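Lactate dehydrogenase, adjacent gene encodes predicted malate dehydrogenase (Cryptosporidium parvum, PDB 4ND2) probably catalyses the NAD-dependent interconversion of (S)-lactate and pyruvate. Local coordinates at residues Ala115-Ile120 with Ser135-Asn140. Sequence-based numbering, arbitrary orientation.
Sequences AFVICI and SGLPHN. With A3D (3-acetylpyridine adenine dinucleotide), chain C.
Leu137 meets Val117 at the right-handed beta-alpha-beta crossover that ends the Rossmann fold of the NAD-binding domain, where strand 116-119 leads through helix 124-135 to strand 142-144. The two side chains cross at about a right angle, methyl against methyl, with Leu137 CD2 lying 3.6 Å from Val117 CG2. A chi1 of 177° puts that branch of the valine beside the backbone N and anti to the carbonyl carbon, where it meets Leu137. Leu137 CD2 also comes within 4.0 Å of Ala115 O, so the leucine lies beside the start of the strand; its side chain touches Val142 as well, and Phe131 of the helix packs on Val117.

Phe116, the neighbour of Val117 in the strand, starts away from the loop, but its CG stands anti to the backbone N (chi1 -177°), and the ring reaches back to Asn140. The ring meets the loop by its edge: CE1 lies 3.7 Å from the backbone oxygen Asn140 O, and the oxygen sits in the ring plane, where it faces the weakly positive rim. Tyr247 stacks with the same ring. Just past the C-terminal end of the strand, Ile120 reaches the cofactor analogue, Ile120 O being 3.2 Å from C2N of its acetylpyridine ring.

An ST turn at the C-terminal end of the helix leads into Leu137: Leu137 N donates to Ser135 OG over 3.2 Å, nearly straight at 171°.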
loop_
_atom_site.group_PDB
_atom_site.type_symbol
_atom_site.label_atom_id
_atom_site.label_comp_id
_atom_site.label_asym_id
_atom_site.label_seq_id
_atom_site.Cartn_x
_atom_site.Cartn_y
_atom_site.Cartn_z
ATOM N N ALA A 115 -25.247 12.083 -1.504
ATOM C CA ALA A 115 -23.792 12.062 -1.611
ATOM C C ALA A 115 -23.139 12.959 -0.564
ATOM O O ALA A 115 -23.720 13.956 -0.134
ATOM C CB ALA A 115 -23.362 12.495 -3.003
ATOM N N PHE A 116 -21.930 12.587 -0.155
ATOM C CA PHE A 116 -21.084 13.449 0.660
ATOM C C PHE A 116 -20.346 14.387 -0.287
ATOM O O PHE A 116 -19.605 13.929 -1.156
ATOM C CB PHE A 116 -20.092 12.607 1.465
ATOM C CG PHE A 116 -19.218 13.403 2.394
ATOM C CD1 PHE A 116 -19.780 14.175 3.403
ATOM C CD2 PHE A 116 -17.835 13.361 2.282
ATOM C CE1 PHE A 116 -18.980 14.901 4.272
ATOM C CE2 PHE A 116 -17.030 14.083 3.148
ATOM C CZ PHE A 116 -17.604 14.853 4.144
ATOM N N VAL A 117 -20.561 15.690 -0.136
ATOM C CA VAL A 117 -20.019 16.671 -1.074
ATOM C C VAL A 117 -18.797 17.374 -0.494
ATOM O O VAL A 117 -18.875 17.978 0.576
ATOM C CB VAL A 117 -21.076 17.725 -1.462
ATOM C CG1 VAL A 117 -20.474 18.786 -2.378
ATOM C CG2 VAL A 117 -22.271 17.051 -2.124
ATOM N N ILE A 118 -17.677 17.295 -1.215
ATOM C CA ILE A 118 -16.442 17.988 -0.850
ATOM C C ILE A 118 -16.146 19.069 -1.892
ATOM O O ILE A 118 -15.807 18.760 -3.036
ATOM C CB ILE A 118 -15.244 17.017 -0.774
ATOM C CG1 ILE A 118 -15.516 15.895 0.238
ATOM C CG2 ILE A 118 -13.969 17.768 -0.406
ATOM C CD1 ILE A 118 -14.608 14.690 0.084
ATOM N N CYS A 119 -16.280 20.333 -1.498
ATOM C CA CYS A 119 -15.987 21.453 -2.389
ATOM C C CYS A 119 -14.504 21.800 -2.374
ATOM O O CYS A 119 -13.873 21.792 -1.319
ATOM C CB CYS A 119 -16.795 22.685 -1.987
ATOM S SG CYS A 119 -18.577 22.462 -2.131
ATOM N N ILE A 120 -13.956 22.080 -3.554
ATOM C CA ILE A 120 -12.590 22.593 -3.693
ATOM C C ILE A 120 -12.585 23.982 -4.352
ATOM O O ILE A 120 -11.716 24.803 -4.064
ATOM C CB ILE A 120 -11.701 21.615 -4.494
ATOM C CG1 ILE A 120 -11.684 20.242 -3.806
ATOM C CG2 ILE A 120 -10.287 22.170 -4.645
ATOM C CD1 ILE A 120 -10.842 19.199 -4.502
ATOM N N SER A 135 -28.183 23.887 -2.948
ATOM C CA SER A 135 -28.446 22.450 -3.102
ATOM C C SER A 135 -29.500 21.946 -2.115
ATOM O O SER A 135 -30.295 21.065 -2.446
ATOM C CB SER A 135 -27.157 21.635 -2.932
ATOM O OG SER A 135 -26.726 21.617 -1.579
ATOM N N GLY A 136 -29.488 22.495 -0.904
ATOM C CA GLY A 136 -30.397 22.060 0.154
ATOM C C GLY A 136 -29.962 20.776 0.842
ATOM O O GLY A 136 -30.724 20.205 1.623
ATOM N N LEU A 137 -28.742 20.317 0.565
ATOM C CA LEU A 137 -28.216 19.113 1.210
ATOM C C LEU A 137 -27.929 19.394 2.685
ATOM O O LEU A 137 -27.644 20.537 3.049
ATOM C CB LEU A 137 -26.943 18.614 0.514
ATOM C CG LEU A 137 -27.136 17.559 -0.577
ATOM C CD1 LEU A 137 -28.115 18.031 -1.641
ATOM C CD2 LEU A 137 -25.795 17.196 -1.194
ATOM N N PRO A 138 -27.996 18.354 3.537
ATOM C CA PRO A 138 -27.715 18.550 4.962
ATOM C C PRO A 138 -26.336 19.166 5.198
ATOM O O PRO A 138 -25.386 18.839 4.482
ATOM C CB PRO A 138 -27.767 17.128 5.533
ATOM C CG PRO A 138 -28.600 16.355 4.575
ATOM C CD PRO A 138 -28.326 16.952 3.228
ATOM N N HIS A 139 -26.238 20.052 6.187
ATOM C CA HIS A 139 -24.977 20.725 6.512
ATOM C C HIS A 139 -23.832 19.735 6.730
ATOM O O HIS A 139 -22.717 19.962 6.265
ATOM C CB HIS A 139 -25.136 21.609 7.755
ATOM C CG HIS A 139 -25.965 22.834 7.527
ATOM N ND1 HIS A 139 -27.320 22.874 7.777
ATOM C CD2 HIS A 139 -25.632 24.065 7.071
ATOM C CE1 HIS A 139 -27.785 24.076 7.487
ATOM N NE2 HIS A 139 -26.780 24.818 7.058
ATOM N N ASN A 140 -24.119 18.638 7.428
ATOM C CA ASN A 140 -23.108 17.622 7.738
ATOM C C ASN A 140 -22.618 16.820 6.523
ATOM O O ASN A 140 -21.610 16.115 6.612
ATOM C CB ASN A 140 -23.624 16.663 8.822
ATOM C CG ASN A 140 -24.778 15.800 8.343
ATOM O OD1 ASN A 140 -25.779 16.305 7.847
ATOM N ND2 ASN A 140 -24.639 14.489 8.491
HETATM P PA A3D C . -8.673 24.093 -13.985
HETATM O O1A A3D C . -7.471 23.264 -14.346
HETATM O O2A A3D C . -8.945 25.367 -14.741
HETATM O O5B A3D C . -9.975 23.166 -14.087
HETATM C C5B A3D C . -11.296 23.685 -13.985
HETATM C C4B A3D C . -12.209 22.764 -14.778
HETATM O O4B A3D C . -13.576 23.081 -14.509
HETATM C C3B A3D C . -12.007 22.898 -16.288
HETATM O O3B A3D C . -11.638 21.642 -16.869
HETATM C C2B A3D C . -13.347 23.382 -16.811
HETATM O O2B A3D C . -13.700 22.846 -18.089
HETATM C C1B A3D C . -14.300 22.921 -15.726
HETATM N N9A A3D C . -15.578 23.662 -15.709
HETATM C C8A A3D C . -15.787 24.967 -15.971
HETATM N N7A A3D C . -17.106 25.263 -15.854
HETATM C C5A A3D C . -17.751 24.135 -15.517
HETATM C C6A A3D C . -19.145 23.741 -15.237
HETATM N N6A A3D C . -20.152 24.647 -15.300
HETATM N N1A A3D C . -19.377 22.446 -14.915
HETATM C C2A A3D C . -18.394 21.526 -14.846
HETATM N N3A A3D C . -17.105 21.821 -15.090
HETATM C C4A A3D C . -16.734 23.082 -15.421
HETATM O O3 A3D C . -8.656 24.487 -12.419
HETATM P PN A3D C . -7.951 23.620 -11.249
HETATM O O1N A3D C . -6.481 23.929 -11.246
HETATM O O2N A3D C . -8.407 22.189 -11.325
HETATM O O5D A3D C . -8.627 24.277 -9.947
HETATM C C5D A3D C . -10.024 24.108 -9.734
HETATM C C4D A3D C . -10.530 24.986 -8.596
HETATM O O4D A3D C . -9.945 24.568 -7.357
HETATM C C3D A3D C . -10.182 26.463 -8.762
HETATM O O3D A3D C . -11.311 27.267 -8.417
HETATM C C2D A3D C . -9.073 26.702 -7.764
HETATM O O2D A3D C . -9.023 28.042 -7.264
HETATM C C1D A3D C . -9.453 25.719 -6.671
HETATM N N1N A3D C . -8.354 25.372 -5.773
HETATM C C2N A3D C . -8.585 25.402 -4.453
HETATM C C3N A3D C . -7.583 25.084 -3.547
HETATM C C7N A3D C . -7.842 25.115 -2.072
HETATM O O7N A3D C . -6.912 24.895 -1.323
HETATM C C8N A3D C . -9.216 25.397 -1.544
HETATM C C4N A3D C . -6.329 24.727 -4.025
HETATM C C5N A3D C . -6.113 24.699 -5.395
HETATM C C6N A3D C . -7.150 25.030 -6.255
#